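Local coordinates for replication initiation and membrane attachment protein (Geobacillus stearothermophilus 10, PDB 5WTN) that probably acts within the primosome to initiate DNA replication and help load the replicative helicase, working as a tetramer, at residues 6-11 against 76-81; 209-214 against 245-250; 272-277 against 281-286; 32-37 against 111-116. One frame throughout, in Å; residues are numbered along the deposited sequence.

Interactions 1 and 4 belong to the N-terminal half of the chain, interactions 2 and 3 to its C-terminal helical part. Contacts 1, 3 and 4 are buried, while interaction 2 is partly buried. Three turn on a tyrosine. In interactions 1 and 4 its hydroxyl is hydrogen-bonded, to a carboxylate in one and to a backbone N-H in the other. In interaction 3 the tyrosine instead packs against a proline. Interaction 2 joins two helices through an aromatic edge and a water. Interactions 2 and 3 touch, with a probable hydrogen bond from Trp273 to Glu246. Interactions 1, 3 and 4 also meet the second subunit, whereas interaction 2 touches no other chain of the assembly.

Interaction 1: 6-11 against 76-81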
loop_
_atom_site.group_PDB
_atom_site.type_symbol
_atom_site.label_atom_id
_atom_site.label_comp_id
_atom_site.label_asym_id
_atom_site.label_seq_id
_atom_site.Cartn_x
_atom_site.Cartn_y
_atom_site.Cartn_z
ATOM N N LYS A 6 15.953 -11.468 33.305
ATOM C CA LYS A 6 16.954 -12.516 33.158
ATOM C C LYS A 6 17.635 -12.429 31.776
ATOM O O LYS A 6 18.759 -12.874 31.598
ATOM C CB LYS A 6 16.271 -13.872 33.378
ATOM C CG LYS A 6 17.204 -15.054 33.590
ATOM C CD LYS A 6 17.823 -15.097 34.972
ATOM C CE LYS A 6 19.161 -15.830 34.947
ATOM N NZ LYS A 6 20.207 -15.023 34.243
ATOM N N GLU A 7 16.944 -11.805 30.825
ATOM C CA GLU A 7 17.468 -11.653 29.471
ATOM C C GLU A 7 17.483 -10.204 28.970
ATOM O O GLU A 7 18.495 -9.736 28.447
ATOM C CB GLU A 7 16.683 -12.533 28.495
ATOM C CG GLU A 7 17.190 -13.962 28.401
ATOM C CD GLU A 7 16.117 -14.933 27.950
ATOM O OE1 GLU A 7 16.173 -16.113 28.357
ATOM O OE2 GLU A 7 15.217 -14.517 27.190
ATOM N N LEU A 8 16.363 -9.502 29.121
ATOM C CA LEU A 8 16.224 -8.162 28.574
ATOM C C LEU A 8 16.076 -7.080 29.652
ATOM O O LEU A 8 15.192 -7.152 30.519
ATOM C CB LEU A 8 14.987 -8.140 27.661
ATOM C CG LEU A 8 14.556 -6.864 26.966
ATOM C CD1 LEU A 8 15.512 -6.593 25.853
ATOM C CD2 LEU A 8 13.143 -7.041 26.461
ATOM N N ILE A 9 16.921 -6.054 29.584
ATOM C CA ILE A 9 16.773 -4.881 30.458
ATOM C C ILE A 9 16.662 -3.602 29.620
ATOM O O ILE A 9 17.052 -3.590 28.456
ATOM C CB ILE A 9 17.924 -4.758 31.484
ATOM C CG1 ILE A 9 19.268 -4.576 30.783
ATOM C CG2 ILE A 9 17.983 -5.970 32.364
ATOM C CD1 ILE A 9 20.424 -4.461 31.725
ATOM N N ALA A 10 16.133 -2.531 30.205
ATOM C CA ALA A 10 15.807 -1.318 29.448
ATOM C C ALA A 10 16.970 -0.687 28.689
ATOM O O ALA A 10 16.750 -0.020 27.680
ATOM C CB ALA A 10 15.148 -0.286 30.337
ATOM N N VAL A 11 18.197 -0.879 29.163
ATOM C CA VAL A 11 19.326 -0.208 28.529
ATOM C C VAL A 11 19.943 -1.064 27.451
ATOM O O VAL A 11 20.929 -0.649 26.822
ATOM C CB VAL A 11 20.440 0.225 29.535
ATOM C CG1 VAL A 11 19.961 1.368 30.416
ATOM C CG2 VAL A 11 20.965 -0.969 30.351
ATOM N N ASP A 76 5.781 -6.716 29.359
ATOM C CA ASP A 76 4.825 -6.919 28.298
ATOM C C ASP A 76 5.497 -6.997 26.930
ATOM O O ASP A 76 5.334 -7.995 26.208
ATOM C CB ASP A 76 3.803 -5.817 28.349
ATOM C CG ASP A 76 3.077 -5.799 29.673
ATOM O OD1 ASP A 76 3.548 -5.080 30.594
ATOM O OD2 ASP A 76 2.071 -6.529 29.800
ATOM N N ILE A 77 6.283 -5.986 26.580
ATOM C CA ILE A 77 7.017 -6.052 25.322
ATOM C C ILE A 77 7.707 -7.398 25.178
ATOM O O ILE A 77 7.669 -7.990 24.101
ATOM C CB ILE A 77 8.111 -4.989 25.214
ATOM C CG1 ILE A 77 7.508 -3.619 24.991
ATOM C CG2 ILE A 77 9.036 -5.291 24.065
ATOM C CD1 ILE A 77 8.564 -2.544 25.061
ATOM N N TYR A 78 8.308 -7.895 26.259
ATOM C CA TYR A 78 9.120 -9.107 26.178
ATOM C C TYR A 78 8.229 -10.305 25.955
ATOM O O TYR A 78 8.549 -11.199 25.189
ATOM C CB TYR A 78 9.931 -9.311 27.457
ATOM C CG TYR A 78 10.695 -10.610 27.495
ATOM C CD1 TYR A 78 11.931 -10.719 26.881
ATOM C CD2 TYR A 78 10.190 -11.726 28.151
ATOM C CE1 TYR A 78 12.642 -11.903 26.909
ATOM C CE2 TYR A 78 10.892 -12.910 28.182
ATOM C CZ TYR A 78 12.120 -12.988 27.557
ATOM O OH TYR A 78 12.841 -14.151 27.575
ATOM N N SER A 79 7.109 -10.326 26.649
ATOM C CA SER A 79 6.248 -11.469 26.587
ATOM C C SER A 79 5.780 -11.608 25.156
ATOM O O SER A 79 5.842 -12.686 24.564
ATOM C CB SER A 79 5.066 -11.239 27.496
ATOM O OG SER A 79 4.582 -12.484 27.922
ATOM N N GLU A 80 5.339 -10.488 24.597
ATOM C CA GLU A 80 4.808 -10.472 23.254
ATOM C C GLU A 80 5.908 -10.730 22.203
ATOM O O GLU A 80 5.694 -11.477 21.235
ATOM C CB GLU A 80 4.055 -9.162 23.029
ATOM C CG GLU A 80 2.938 -8.941 24.060
ATOM C CD GLU A 80 1.995 -10.139 24.150
ATOM O OE1 GLU A 80 1.702 -10.645 25.259
ATOM O OE2 GLU A 80 1.523 -10.590 23.091
ATOM N N ARG A 81 7.091 -10.169 22.419
ATOM C CA ARG A 81 8.206 -10.453 21.543
ATOM C C ARG A 81 8.392 -11.957 21.310
ATOM O O ARG A 81 8.743 -12.397 20.222
ATOM C CB ARG A 81 9.502 -9.896 22.125
ATOM C CG ARG A 81 10.578 -9.799 21.069
ATOM C CD ARG A 81 11.965 -9.673 21.611
ATOM N NE ARG A 81 12.565 -10.971 21.864
ATOM C CZ ARG A 81 13.605 -11.141 22.666
ATOM N NH1 ARG A 81 14.128 -10.082 23.274
ATOM N NH2 ARG A 81 14.112 -12.356 22.870
#
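The loop 6-11 runs past helix 74-86 and comes closest at Leu8 and Tyr78, with 7.6 Å between their CA atoms. The loop leads into strand 13-17 of the N-terminal domain, whose helices and strand 90-95/104-109 hairpin are consistent with a winged helix. Tyr78 carries the contact. Its CG lies anti to the backbone N (chi1 175°), which sends the ring off the helix toward the loop. Glu7, extended beyond CG, crosses the tyrosine at about a right angle and meets its hydroxyl. Glu7 OE2 lies at the ring edge, in plane, while the carboxylate plane is turned 60° from the ring. Tyr78 OH donates a hydrogen bond to Glu7 OE2, modelled at 2.4 Å, a length that is doubtful at this resolution. Leu8 lies alongside the ring nearer the helix, and Leu8 CD2 is 3.9 Å from Tyr78 CD1. Its side chain also packs on His63 and Phe105. The other oxygen of Glu7, OE1, forms a salt bridge with Arg159 of the second subunit, which also packs on Tyr78. Arg81 is already paired with Glu85, and its NH2 stays 5.0 Å from Glu7 OE2, not in contact.

Interaction 2: 209-214 against 245-250; sequences ELFFAG and LEMQKL
Two helices of the C-terminal helical domain cross here, with Phe211 and Gly214 of helix 208-217 set against Met247 and Gln248 of helix 244-254. The segment axes come within 9.2 Å and are inclined at 44°. Phe211 uses one corner of its ring. Phe211 CE2 lies 3.8 Å from Met247 O, which sits at the ring edge near its plane. Phe211 CE2 is also 4.0 Å from Met247 CB, the root of that side chain. A bend at chi2 then carries the rest of Met247 away. Gln248 reaches across to the other helix with an extended chain (chi1 -173°, chi2 -179°) and lays its amide beside Gly214. Gln248 OE1 is 3.3 Å from Gly214 CA, where a glycine has no side chain to intervene. One water joins the two helices, donating to Gly214 O at 2.6 Å and accepting from Gln248 NE2 at 2.9 Å. With an alanine in place of Gln248, this water would probably lose its tie to helix 244-254, and Gly214 would lose the amide packed beside it. Deeper in, Phe211 packs on Ile233 and Met247 on Leu236, both of helix 227-240, and Met247 meets Leu266 of helix 263-278.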
loop_
_atom_site.group_PDB
_atom_site.type_symbol
_atom_site.label_atom_id
_atom_site.label_comp_id
_atom_site.label_asym_id
_atom_site.label_seq_id
_atom_site.Cartn_x
_atom_site.Cartn_y
_atom_site.Cartn_z
ATOM N N GLU A 209 18.530 -32.756 -28.939
ATOM C CA GLU A 209 18.743 -34.043 -29.583
ATOM C C GLU A 209 20.229 -34.190 -29.940
ATOM O O GLU A 209 20.884 -35.164 -29.545
ATOM C CB GLU A 209 17.868 -34.158 -30.832
ATOM C CG GLU A 209 17.723 -35.578 -31.395
ATOM C CD GLU A 209 17.595 -35.595 -32.916
ATOM O OE1 GLU A 209 17.213 -34.551 -33.493
ATOM O OE2 GLU A 209 17.888 -36.646 -33.532
ATOM N N LEU A 210 20.759 -33.205 -30.660
ATOM C CA LEU A 210 22.167 -33.198 -31.027
ATOM C C LEU A 210 23.051 -33.132 -29.784
ATOM O O LEU A 210 24.010 -33.897 -29.646
ATOM C CB LEU A 210 22.461 -32.009 -31.932
ATOM C CG LEU A 210 23.883 -31.990 -32.471
ATOM C CD1 LEU A 210 24.088 -33.192 -33.375
ATOM C CD2 LEU A 210 24.186 -30.690 -33.205
ATOM N N PHE A 211 22.705 -32.214 -28.884
ATOM C CA PHE A 211 23.457 -31.962 -27.658
ATOM C C PHE A 211 23.682 -33.230 -26.848
ATOM O O PHE A 211 24.806 -33.530 -26.456
ATOM C CB PHE A 211 22.715 -30.918 -26.824
ATOM C CG PHE A 211 23.268 -30.732 -25.447
ATOM C CD1 PHE A 211 22.751 -31.439 -24.369
ATOM C CD2 PHE A 211 24.304 -29.839 -25.217
ATOM C CE1 PHE A 211 23.272 -31.264 -23.086
ATOM C CE2 PHE A 211 24.825 -29.667 -23.937
ATOM C CZ PHE A 211 24.309 -30.380 -22.876
ATOM N N PHE A 212 22.607 -33.970 -26.602
ATOM C CA PHE A 212 22.675 -35.191 -25.806
ATOM C C PHE A 212 23.395 -36.306 -26.538
ATOM O O PHE A 212 23.906 -37.234 -25.912
ATOM C CB PHE A 212 21.281 -35.664 -25.414
ATOM C CG PHE A 212 20.661 -34.861 -24.313
ATOM C CD1 PHE A 212 21.301 -34.740 -23.088
ATOM C CD2 PHE A 212 19.432 -34.232 -24.495
ATOM C CE1 PHE A 212 20.731 -33.994 -22.061
ATOM C CE2 PHE A 212 18.852 -33.492 -23.477
ATOM C CZ PHE A 212 19.502 -33.372 -22.261
ATOM N N ALA A 213 23.421 -36.224 -27.862
ATOM C CA ALA A 213 24.155 -37.199 -28.646
ATOM C C ALA A 213 25.644 -37.028 -28.348
ATOM O O ALA A 213 26.384 -38.008 -28.189
ATOM C CB ALA A 213 23.874 -37.010 -30.119
ATOM N N GLY A 214 26.071 -35.769 -28.270
ATOM C CA GLY A 214 27.434 -35.439 -27.916
ATOM C C GLY A 214 27.807 -35.968 -26.546
ATOM O O GLY A 214 28.854 -36.592 -26.388
ATOM N N LEU A 245 27.340 -27.957 -30.023
ATOM C CA LEU A 245 28.708 -28.460 -29.870
ATOM C C LEU A 245 29.466 -27.604 -28.876
ATOM O O LEU A 245 30.202 -28.118 -28.041
ATOM C CB LEU A 245 29.454 -28.477 -31.204
ATOM C CG LEU A 245 29.479 -29.823 -31.930
ATOM C CD1 LEU A 245 30.389 -29.764 -33.156
ATOM C CD2 LEU A 245 29.908 -30.932 -30.967
ATOM N N GLU A 246 29.274 -26.292 -28.962
ATOM C CA GLU A 246 29.891 -25.387 -28.006
ATOM C C GLU A 246 29.338 -25.544 -26.575
ATOM O O GLU A 246 30.105 -25.481 -25.608
ATOM C CB GLU A 246 29.828 -23.932 -28.505
ATOM C CG GLU A 246 30.686 -23.646 -29.747
ATOM C CD GLU A 246 32.201 -23.742 -29.497
ATOM O OE1 GLU A 246 32.768 -22.848 -28.818
ATOM O OE2 GLU A 246 32.839 -24.702 -29.992
ATOM N N MET A 247 28.093 -25.940 -26.338
ATOM C CA MET A 247 27.663 -26.133 -24.969
ATOM C C MET A 247 28.012 -27.407 -24.511
ATOM O O MET A 247 28.021 -27.670 -23.407
ATOM C CB MET A 247 26.212 -26.025 -24.776
ATOM C CG MET A 247 25.889 -25.840 -23.345
ATOM S SD MET A 247 25.273 -24.269 -23.219
ATOM C CE MET A 247 25.212 -23.980 -21.639
ATOM N N GLN A 248 28.306 -28.229 -25.407
ATOM C CA GLN A 248 28.899 -29.481 -24.994
ATOM C C GLN A 248 30.229 -29.203 -24.303
ATOM O O GLN A 248 30.461 -29.703 -23.203
ATOM C CB GLN A 248 29.084 -30.418 -26.182
ATOM C CG GLN A 248 29.551 -31.812 -25.802
ATOM C CD GLN A 248 29.755 -32.704 -27.013
ATOM O OE1 GLN A 248 29.033 -32.590 -28.010
ATOM N NE2 GLN A 248 30.749 -33.593 -26.940
ATOM N N LYS A 249 31.078 -28.385 -24.925
ATOM C CA LYS A 249 32.356 -28.025 -24.318
ATOM C C LYS A 249 32.151 -27.397 -22.943
ATOM O O LYS A 249 32.684 -27.895 -21.952
ATOM C CB LYS A 249 33.187 -27.096 -25.213
ATOM C CG LYS A 249 34.177 -27.816 -26.128
ATOM C CD LYS A 249 35.314 -26.878 -26.587
ATOM C CE LYS A 249 34.769 -25.529 -27.077
ATOM N NZ LYS A 249 35.789 -24.584 -27.663
ATOM N N LEU A 250 31.362 -26.326 -22.893
ATOM C CA LEU A 250 31.091 -25.617 -21.652
ATOM C C LEU A 250 30.629 -26.561 -20.551
ATOM O O LEU A 250 31.077 -26.475 -19.409
ATOM C CB LEU A 250 30.024 -24.557 -21.881
ATOM C CG LEU A 250 30.334 -23.538 -22.972
ATOM C CD1 LEU A 250 29.206 -22.511 -23.058
ATOM C CD2 LEU A 250 31.675 -22.864 -22.706
HETATM O O HOH W 1 30.633 -36.184 -28.283
#

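Interaction 3: 272-277 against 281-286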
loop_
_atom_site.group_PDB
_atom_site.type_symbol
_atom_site.label_atom_id
_atom_site.label_comp_id
_atom_site.label_asym_id
_atom_site.label_seq_id
_atom_site.Cartn_x
_atom_site.Cartn_y
_atom_site.Cartn_z
ATOM N N GLU A 272 31.672 -16.014 -20.463
ATOM C CA GLU A 272 33.023 -15.891 -20.995
ATOM C C GLU A 272 33.043 -16.155 -22.505
ATOM O O GLU A 272 33.581 -15.364 -23.285
ATOM C CB GLU A 272 33.966 -16.871 -20.282
ATOM C CG GLU A 272 34.313 -16.516 -18.826
ATOM C CD GLU A 272 35.096 -17.626 -18.103
ATOM O OE1 GLU A 272 35.637 -18.539 -18.774
ATOM O OE2 GLU A 272 35.165 -17.590 -16.852
ATOM N N TRP A 273 32.467 -17.282 -22.906
ATOM C CA TRP A 273 32.369 -17.659 -24.314
ATOM C C TRP A 273 31.833 -16.505 -25.159
ATOM O O TRP A 273 32.327 -16.247 -26.253
ATOM C CB TRP A 273 31.457 -18.880 -24.439
ATOM C CG TRP A 273 31.302 -19.450 -25.821
ATOM C CD1 TRP A 273 31.969 -20.521 -26.343
ATOM C CD2 TRP A 273 30.391 -19.010 -26.846
ATOM N NE1 TRP A 273 31.544 -20.764 -27.632
ATOM C CE2 TRP A 273 30.578 -19.852 -27.962
ATOM C CE3 TRP A 273 29.443 -17.984 -26.929
ATOM C CZ2 TRP A 273 29.850 -19.697 -29.148
ATOM C CZ3 TRP A 273 28.722 -17.832 -28.106
ATOM C CH2 TRP A 273 28.927 -18.684 -29.199
ATOM N N TYR A 274 30.840 -15.792 -24.636
ATOM C CA TYR A 274 30.226 -14.713 -25.395
ATOM C C TYR A 274 31.193 -13.553 -25.588
ATOM O O TYR A 274 31.249 -12.976 -26.671
ATOM C CB TYR A 274 28.944 -14.249 -24.714
ATOM C CG TYR A 274 28.046 -13.368 -25.560
ATOM C CD1 TYR A 274 28.043 -11.985 -25.397
ATOM C CD2 TYR A 274 27.178 -13.921 -26.503
ATOM C CE1 TYR A 274 27.206 -11.175 -26.152
ATOM C CE2 TYR A 274 26.337 -13.119 -27.258
ATOM C CZ TYR A 274 26.358 -11.748 -27.078
ATOM O OH TYR A 274 25.526 -10.949 -27.826
ATOM N N GLU A 275 31.959 -13.229 -24.548
ATOM C CA GLU A 275 32.976 -12.186 -24.640
ATOM C C GLU A 275 33.996 -12.464 -25.749
ATOM O O GLU A 275 34.455 -11.536 -26.409
ATOM C CB GLU A 275 33.690 -12.002 -23.302
ATOM C CG GLU A 275 32.788 -11.583 -22.154
ATOM C CD GLU A 275 33.490 -11.676 -20.805
ATOM O OE1 GLU A 275 34.737 -11.845 -20.795
ATOM O OE2 GLU A 275 32.794 -11.584 -19.760
ATOM N N LEU A 276 34.354 -13.728 -25.959
ATOM C CA LEU A 276 35.284 -14.058 -27.046
ATOM C C LEU A 276 34.628 -13.919 -28.414
ATOM O O LEU A 276 35.187 -13.306 -29.324
ATOM C CB LEU A 276 35.867 -15.467 -26.892
ATOM C CG LEU A 276 36.746 -15.707 -25.663
ATOM C CD1 LEU A 276 37.573 -16.982 -25.825
ATOM C CD2 LEU A 276 37.633 -14.498 -25.374
ATOM N N GLU A 277 33.435 -14.483 -28.543
ATOM C CA GLU A 277 32.725 -14.517 -29.810
ATOM C C GLU A 277 32.413 -13.129 -30.371
ATOM O O GLU A 277 32.720 -12.837 -31.524
ATOM C CB GLU A 277 31.424 -15.301 -29.650
ATOM C CG GLU A 277 30.696 -15.567 -30.957
ATOM C CD GLU A 277 31.148 -16.862 -31.612
ATOM O OE1 GLU A 277 30.487 -17.321 -32.577
ATOM O OE2 GLU A 277 32.170 -17.425 -31.149
ATOM N N VAL A 281 30.365 -7.138 -25.991
ATOM C CA VAL A 281 29.337 -6.126 -26.281
ATOM C C VAL A 281 27.960 -6.268 -25.565
ATOM O O VAL A 281 27.189 -5.295 -25.519
ATOM C CB VAL A 281 29.122 -5.982 -27.813
ATOM C CG1 VAL A 281 30.454 -5.693 -28.505
ATOM C CG2 VAL A 281 28.468 -7.238 -28.396
ATOM N N GLU A 282 27.695 -7.450 -24.991
ATOM C CA GLU A 282 26.434 -7.830 -24.300
ATOM C C GLU A 282 25.231 -8.045 -25.221
ATOM O O GLU A 282 25.072 -7.329 -26.207
ATOM C CB GLU A 282 26.015 -6.786 -23.255
ATOM C CG GLU A 282 26.914 -6.621 -22.055
ATOM C CD GLU A 282 26.274 -5.729 -20.993
ATOM O OE1 GLU A 282 25.726 -6.283 -20.001
ATOM O OE2 GLU A 282 26.295 -4.480 -21.167
ATOM N N PRO A 283 24.329 -8.977 -24.844
ATOM C CA PRO A 283 23.131 -9.275 -25.645
ATOM C C PRO A 283 22.065 -8.211 -25.476
ATOM O O PRO A 283 21.947 -7.641 -24.387
ATOM C CB PRO A 283 22.626 -10.595 -25.059
ATOM C CG PRO A 283 23.781 -11.155 -24.274
ATOM C CD PRO A 283 24.527 -9.965 -23.767
ATOM N N ARG A 284 21.290 -7.964 -26.528
ATOM C CA ARG A 284 20.218 -6.970 -26.482
ATOM C C ARG A 284 18.850 -7.622 -26.735
ATOM O O ARG A 284 18.712 -8.507 -27.591
ATOM C CB ARG A 284 20.504 -5.848 -27.492
ATOM C CG ARG A 284 19.426 -4.771 -27.593
ATOM C CD ARG A 284 19.980 -3.495 -28.239
ATOM N NE ARG A 284 18.924 -2.559 -28.636
ATOM C CZ ARG A 284 18.430 -2.466 -29.869
ATOM N NH1 ARG A 284 18.894 -3.254 -30.838
ATOM N NH2 ARG A 284 17.476 -1.585 -30.136
ATOM N N LEU A 285 17.845 -7.205 -25.973
ATOM C CA LEU A 285 16.509 -7.751 -26.133
ATOM C C LEU A 285 15.727 -6.913 -27.153
ATOM O O LEU A 285 15.698 -5.675 -27.071
ATOM C CB LEU A 285 15.788 -7.783 -24.788
ATOM C CG LEU A 285 14.413 -8.453 -24.701
ATOM C CD1 LEU A 285 14.448 -9.979 -24.869
ATOM C CD2 LEU A 285 13.762 -8.078 -23.391
ATOM N N VAL A 286 15.114 -7.597 -28.123
ATOM C CA VAL A 286 14.350 -6.944 -29.187
ATOM C C VAL A 286 13.077 -7.740 -29.511
ATOM O O VAL A 286 12.983 -8.930 -29.158
ATOM C CB VAL A 286 15.204 -6.789 -30.458
ATOM C CG1 VAL A 286 16.279 -5.720 -30.266
ATOM C CG2 VAL A 286 15.837 -8.120 -30.822
HETATM O O HOH W 2 30.505 -9.957 -26.853
#
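Pro283 lies over one face of the Tyr274 ring in a CH-pi contact. Pro283 CG is 4.2 Å from the centroid of the Tyr274 ring and 28° off its normal. Pro283 CD is 3.8 Å from Tyr274 CE1. Further along the proline, Tyr274 OH is 3.6 Å from Pro283 CA. Glu282 is met through its backbone: its N stands at the ring edge, in plane, and Glu282 C is 3.8 Å from Tyr274 CE1. With chi1 at -166°, the Tyr274 ring stands opposite its own backbone nitrogen and projects from helix 263-278 toward the strand. The motif is a helix, a short turn and a strand. After the turn the chain heads off at a steep angle to the helix, and strand 283-287 pairs antiparallel with 165-169. A water spans the turn, donating to Tyr274 O at 3.1 Å and accepting from Val281 N at 3.0 Å. Replacing Tyr274 by an alanine is likely to leave Pro283 without the ring under its CG and open a gap between helix and strand. Further out, the rings of Tyr240 and His278 meet Tyr274. Pro283 packs on Leu239 and on Val126 of the second subunit.

Interaction 4: 32-37 against 111-116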
loop_
_atom_site.group_PDB
_atom_site.type_symbol
_atom_site.label_atom_id
_atom_site.label_comp_id
_atom_site.label_asym_id
_atom_site.label_seq_id
_atom_site.Cartn_x
_atom_site.Cartn_y
_atom_site.Cartn_z
ATOM N N LEU A 32 -6.386 -10.330 10.740
ATOM C CA LEU A 32 -7.478 -11.301 10.721
ATOM C C LEU A 32 -7.145 -12.761 10.971
ATOM O O LEU A 32 -8.032 -13.554 11.258
ATOM C CB LEU A 32 -8.257 -11.182 9.422
ATOM C CG LEU A 32 -8.644 -9.755 9.068
ATOM C CD1 LEU A 32 -9.387 -9.775 7.757
ATOM C CD2 LEU A 32 -9.503 -9.158 10.156
ATOM N N LEU A 33 -5.878 -13.127 10.891
ATOM C CA LEU A 33 -5.523 -14.555 10.888
ATOM C C LEU A 33 -4.598 -14.862 12.056
ATOM O O LEU A 33 -4.820 -15.787 12.841
ATOM C CB LEU A 33 -4.926 -15.006 9.548
ATOM C CG LEU A 33 -5.839 -15.012 8.319
ATOM C CD1 LEU A 33 -5.082 -15.590 7.147
ATOM C CD2 LEU A 33 -7.118 -15.776 8.576
ATOM N N TYR A 34 -3.506 -14.118 12.102
ATOM C CA TYR A 34 -2.599 -14.186 13.216
ATOM C C TYR A 34 -3.123 -13.620 14.522
ATOM O O TYR A 34 -2.824 -14.161 15.572
ATOM C CB TYR A 34 -1.315 -13.483 12.851
ATOM C CG TYR A 34 -0.427 -14.317 11.986
ATOM C CD1 TYR A 34 -0.666 -14.436 10.639
ATOM C CD2 TYR A 34 0.679 -14.966 12.519
ATOM C CE1 TYR A 34 0.171 -15.193 9.840
ATOM C CE2 TYR A 34 1.519 -15.711 11.725
ATOM C CZ TYR A 34 1.256 -15.823 10.388
ATOM O OH TYR A 34 2.084 -16.569 9.606
ATOM N N GLN A 35 -3.878 -12.529 14.474
ATOM C CA GLN A 35 -4.275 -11.868 15.719
ATOM C C GLN A 35 -5.102 -12.732 16.642
ATOM O O GLN A 35 -4.838 -12.746 17.821
ATOM C CB GLN A 35 -4.981 -10.542 15.479
ATOM C CG GLN A 35 -4.998 -9.642 16.711
ATOM C CD GLN A 35 -5.900 -8.431 16.524
ATOM O OE1 GLN A 35 -6.130 -7.646 17.452
ATOM N NE2 GLN A 35 -6.401 -8.263 15.325
ATOM N N PRO A 36 -6.105 -13.459 16.112
ATOM C CA PRO A 36 -6.817 -14.352 17.041
ATOM C C PRO A 36 -5.901 -15.354 17.761
ATOM O O PRO A 36 -6.179 -15.730 18.898
ATOM C CB PRO A 36 -7.791 -15.084 16.132
ATOM C CG PRO A 36 -8.096 -14.082 15.077
ATOM C CD PRO A 36 -6.790 -13.380 14.808
ATOM N N LEU A 37 -4.818 -15.775 17.122
ATOM C CA LEU A 37 -3.918 -16.699 17.769
ATOM C C LEU A 37 -2.984 -16.021 18.785
ATOM O O LEU A 37 -2.838 -16.513 19.902
ATOM C CB LEU A 37 -3.141 -17.506 16.729
ATOM C CG LEU A 37 -3.983 -18.399 15.792
ATOM C CD1 LEU A 37 -3.107 -19.406 15.049
ATOM C CD2 LEU A 37 -5.095 -19.111 16.534
ATOM N N PRO A 111 7.741 -11.534 7.212
ATOM C CA PRO A 111 6.363 -11.331 6.717
ATOM C C PRO A 111 5.485 -12.520 7.072
ATOM O O PRO A 111 5.993 -13.631 7.249
ATOM C CB PRO A 111 6.554 -11.243 5.206
ATOM C CG PRO A 111 8.013 -10.821 5.061
ATOM C CD PRO A 111 8.730 -11.550 6.124
ATOM N N PRO A 112 4.177 -12.296 7.198
ATOM C CA PRO A 112 3.352 -13.460 7.525
ATOM C C PRO A 112 3.304 -14.478 6.394
ATOM O O PRO A 112 3.819 -14.259 5.298
ATOM C CB PRO A 112 1.959 -12.856 7.769
ATOM C CG PRO A 112 2.016 -11.484 7.220
ATOM C CD PRO A 112 3.433 -11.032 7.238
ATOM N N LEU A 113 2.668 -15.601 6.656
ATOM C CA LEU A 113 2.454 -16.559 5.595
ATOM C C LEU A 113 1.462 -15.985 4.591
ATOM O O LEU A 113 0.705 -15.051 4.895
ATOM C CB LEU A 113 1.920 -17.862 6.158
ATOM C CG LEU A 113 2.852 -18.759 6.947
ATOM C CD1 LEU A 113 2.037 -19.913 7.540
ATOM C CD2 LEU A 113 3.976 -19.244 6.050
ATOM N N ALA A 114 1.489 -16.512 3.371
ATOM C CA ALA A 114 0.461 -16.151 2.397
ATOM C C ALA A 114 -0.776 -16.895 2.846
ATOM O O ALA A 114 -0.679 -17.996 3.386
ATOM C CB ALA A 114 0.865 -16.566 1.025
ATOM N N PRO A 115 -1.940 -16.292 2.660
ATOM C CA PRO A 115 -3.170 -16.947 3.118
ATOM C C PRO A 115 -3.276 -18.442 2.711
ATOM O O PRO A 115 -3.732 -19.237 3.526
ATOM C CB PRO A 115 -4.272 -16.132 2.431
ATOM C CG PRO A 115 -3.659 -14.810 2.173
ATOM C CD PRO A 115 -2.186 -14.997 2.007
ATOM N N ASP A 116 -2.857 -18.830 1.509
ATOM C CA ASP A 116 -2.906 -20.243 1.160
ATOM C C ASP A 116 -2.014 -21.098 2.080
ATOM O O ASP A 116 -2.426 -22.150 2.546
ATOM C CB ASP A 116 -2.578 -20.472 -0.323
ATOM C CG ASP A 116 -1.080 -20.416 -0.615
ATOM O OD1 ASP A 116 -0.551 -21.394 -1.169
ATOM O OD2 ASP A 116 -0.419 -19.391 -0.319
#
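Pro112 CB approaches the Tyr34 ring obliquely, Leu113 meets its hydroxyl, and the Phe118 ring meets it at about 60° between planes. The contact sits at the exit of the N-terminal domain, probably a winged helix. There the chain leaves strand 104-109 and enters helix 115-119, next to helix 24-38. Ala114 holds the N-cap position of helix 115-119. Pro112 touches the ring through CB, and Pro112 CB is 3.6 Å from Tyr34 CE1. In Tyr34, CG is anti to the carbonyl carbon (chi1 -79°), and this carries the ring out from a helix that loosens into a pi turn at 32-34. Leu113 brings its backbone to the hydroxyl. Leu113 N donates a nearly straight hydrogen bond to Tyr34 OH, 3.2 Å long with an angle of 164° at the hydrogen. This gives a buried backbone N-H a partner just before the helix begins. Another copy also adjoins the region: Ala197 of the second subunit packs on Leu113. The leucine side chain crosses the tyrosine at about a right angle, with Leu113 CG 3.5 Å from Tyr34 OH.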